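Long-range contact in Medium/long-chain acyl-CoA thioesterase YigI (Shewanella oneidensis, PDB 3E8P), which probably hydrolyses medium- and long-chain fatty acyl-CoA thioesters to the free fatty acid and coenzyme A: residues 123-129 with 143-149. Coordinates in Å, arbitrary orientation, origin at the centre of the assembly. Residues are numbered along the deposited sequence.
Sequences GQIFTGT and RMELHNE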
loop_
_atom_site.group_PDB
_atom_site.type_symbol
_atom_site.label_atom_id
_atom_site.label_comp_id
_atom_site.label_asym_id
_atom_site.label_seq_id
_atom_site.Cartn_x
_atom_site.Cartn_y
_atom_site.Cartn_z
ATOM N N GLY A 123 -15.827 15.020 13.966
ATOM C CA GLY A 123 -15.168 15.316 15.225
ATOM C C GLY A 123 -14.814 16.784 15.390
ATOM O O GLY A 123 -14.846 17.558 14.432
ATOM N N GLN A 124 -14.469 17.172 16.612
ATOM C CA GLN A 124 -14.117 18.555 16.901
ATOM C C GLN A 124 -12.611 18.734 16.877
ATOM O O GLN A 124 -12.099 19.734 16.358
ATOM C CB GLN A 124 -14.663 18.955 18.272
ATOM C CG GLN A 124 -16.170 18.808 18.397
ATOM C CD GLN A 124 -16.658 19.045 19.814
ATOM O OE1 GLN A 124 -16.486 20.135 20.374
ATOM N NE2 GLN A 124 -17.266 18.021 20.409
ATOM N N ILE A 125 -11.911 17.759 17.447
ATOM C CA ILE A 125 -10.454 17.767 17.510
ATOM C C ILE A 125 -9.930 16.400 17.095
ATOM O O ILE A 125 -10.338 15.380 17.649
ATOM C CB ILE A 125 -9.941 18.056 18.945
ATOM C CG1 ILE A 125 -10.422 19.438 19.399
ATOM C CG2 ILE A 125 -8.406 17.972 18.989
ATOM C CD1 ILE A 125 -9.993 19.805 20.805
ATOM N N PHE A 126 -9.027 16.382 16.123
ATOM C CA PHE A 126 -8.451 15.134 15.655
ATOM C C PHE A 126 -7.035 14.971 16.196
ATOM O O PHE A 126 -6.228 15.906 16.155
ATOM C CB PHE A 126 -8.478 15.107 14.127
ATOM C CG PHE A 126 -9.874 15.073 13.559
ATOM C CD1 PHE A 126 -10.603 13.889 13.542
ATOM C CD2 PHE A 126 -10.479 16.233 13.098
ATOM C CE1 PHE A 126 -11.914 13.859 13.080
ATOM C CE2 PHE A 126 -11.792 16.214 12.633
ATOM C CZ PHE A 126 -12.512 15.025 12.625
ATOM N N THR A 127 -6.748 13.773 16.703
ATOM C CA THR A 127 -5.451 13.462 17.285
ATOM C C THR A 127 -4.792 12.259 16.616
ATOM O O THR A 127 -5.448 11.262 16.334
ATOM C CB THR A 127 -5.608 13.172 18.793
ATOM O OG1 THR A 127 -6.267 14.281 19.417
ATOM C CG2 THR A 127 -4.245 12.951 19.448
ATOM N N GLY A 128 -3.486 12.356 16.383
ATOM C CA GLY A 128 -2.763 11.274 15.747
ATOM C C GLY A 128 -1.530 10.799 16.501
ATOM O O GLY A 128 -0.766 11.592 17.056
ATOM N N THR A 129 -1.346 9.484 16.524
ATOM C CA THR A 129 -0.196 8.872 17.181
ATOM C C THR A 129 0.330 7.786 16.260
ATOM O O THR A 129 -0.336 7.396 15.297
ATOM C CB THR A 129 -0.575 8.210 18.534
ATOM O OG1 THR A 129 -1.409 7.072 18.289
ATOM C CG2 THR A 129 -1.319 9.209 19.444
ATOM N N ARG A 143 3.502 2.713 11.794
ATOM C CA ARG A 143 2.052 2.602 11.749
ATOM C C ARG A 143 1.503 3.884 12.381
ATOM O O ARG A 143 2.001 4.341 13.409
ATOM C CB ARG A 143 1.569 1.380 12.534
ATOM C CG ARG A 143 1.462 0.128 11.681
ATOM C CD ARG A 143 0.744 -1.004 12.390
ATOM N NE ARG A 143 0.401 -2.070 11.450
ATOM C CZ ARG A 143 -0.201 -3.209 11.786
ATOM N NH1 ARG A 143 -0.535 -3.444 13.050
ATOM N NH2 ARG A 143 -0.469 -4.109 10.849
HETATM N N MSE A 144 0.492 4.481 11.760
HETATM C CA MSE A 144 -0.082 5.704 12.297
HETATM C C MSE A 144 -1.562 5.506 12.541
HETATM O O MSE A 144 -2.182 4.617 11.969
HETATM C CB MSE A 144 0.115 6.874 11.331
HETATM C CG MSE A 144 1.558 7.182 10.999
HETATM SE SE MSE A 144 2.332 5.886 9.734
HETATM C CE MSE A 144 1.999 6.827 8.102
ATOM N N GLU A 145 -2.131 6.371 13.363
ATOM C CA GLU A 145 -3.535 6.273 13.693
ATOM C C GLU A 145 -4.102 7.653 13.992
ATOM O O GLU A 145 -3.470 8.467 14.666
ATOM C CB GLU A 145 -3.680 5.344 14.905
ATOM C CG GLU A 145 -4.944 5.474 15.696
ATOM C CD GLU A 145 -4.999 6.734 16.546
ATOM O OE1 GLU A 145 -3.987 7.089 17.197
ATOM O OE2 GLU A 145 -6.075 7.360 16.570
ATOM N N LEU A 146 -5.295 7.906 13.471
ATOM C CA LEU A 146 -5.983 9.172 13.690
ATOM C C LEU A 146 -7.355 8.888 14.317
ATOM O O LEU A 146 -8.105 8.037 13.833
ATOM C CB LEU A 146 -6.176 9.911 12.364
ATOM C CG LEU A 146 -6.705 11.343 12.491
ATOM C CD1 LEU A 146 -5.584 12.254 12.988
ATOM C CD2 LEU A 146 -7.222 11.836 11.143
ATOM N N HIS A 147 -7.670 9.590 15.400
ATOM C CA HIS A 147 -8.960 9.436 16.069
ATOM C C HIS A 147 -9.493 10.830 16.397
ATOM O O HIS A 147 -8.759 11.812 16.275
ATOM C CB HIS A 147 -8.821 8.594 17.351
ATOM C CG HIS A 147 -7.932 9.194 18.400
ATOM N ND1 HIS A 147 -6.589 8.894 18.506
ATOM C CD2 HIS A 147 -8.205 10.053 19.414
ATOM C CE1 HIS A 147 -6.074 9.539 19.539
ATOM N NE2 HIS A 147 -7.034 10.249 20.107
ATOM N N ASN A 148 -10.765 10.932 16.783
ATOM C CA ASN A 148 -11.340 12.235 17.138
ATOM C C ASN A 148 -11.350 12.368 18.664
ATOM O O ASN A 148 -10.851 11.480 19.361
ATOM C CB ASN A 148 -12.746 12.406 16.556
ATOM C CG ASN A 148 -13.770 11.509 17.211
ATOM O OD1 ASN A 148 -13.507 10.887 18.242
ATOM N ND2 ASN A 148 -14.960 11.447 16.619
ATOM N N GLU A 149 -11.927 13.450 19.187
ATOM C CA GLU A 149 -11.899 13.690 20.637
ATOM C C GLU A 149 -12.635 12.670 21.510
ATOM O O GLU A 149 -12.427 12.626 22.730
ATOM C CB GLU A 149 -12.385 15.120 20.964
ATOM C CG GLU A 149 -13.900 15.352 20.933
ATOM C CD GLU A 149 -14.497 15.398 19.533
ATOM O OE1 GLU A 149 -13.739 15.526 18.543
ATOM O OE2 GLU A 149 -15.741 15.318 19.421
#
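The imidazole of His147 lies across Thr127, with NE2 3.5 Å from Thr127 CB and one ring face over Thr127 O. Its ND1 donates to Glu145 OE2 (2.5 Å), while Glu145 OE1 accepts from Thr129 OG1 (2.8 Å), so one carboxylate holds its own strand neighbour His147 and reaches across to Thr129 on the partly exposed face of the sheet. Beneath these side chains the backbones run antiparallel, their axes 4.6 Å apart at closest approach. Thr127 and His147 form a hydrogen-bonded pair (Thr127 N to His147 O 2.8 Å, His147 N to Thr127 O 2.9 Å), as do Thr129 and Glu145. On the other face, Phe126 CB meets Leu146 CD1 at 4.2 Å; Leu146 also packs on Thr73 and Val76 of helix 70-90. Gly128, opposite Leu146, adds no side chain to this buried layer. At the Gln124 end, Glu149 folds back and its OE1 accepts from Gln124 N (2.6 Å) and Ile125 N (3.1 Å). Asn148 lies beside the Phe126 ring (CB to Phe126 CE1 3.9 Å), its OD1 accepting from the Gln150 and Thr152 amides and its ND2 donating to Arg122 O. Strand 125-134 also pairs with 49-54, and 139-148 with 153-162, making this hairpin the middle of the antiparallel sheet that wraps the long helix in the hotdog fold of thioesterases.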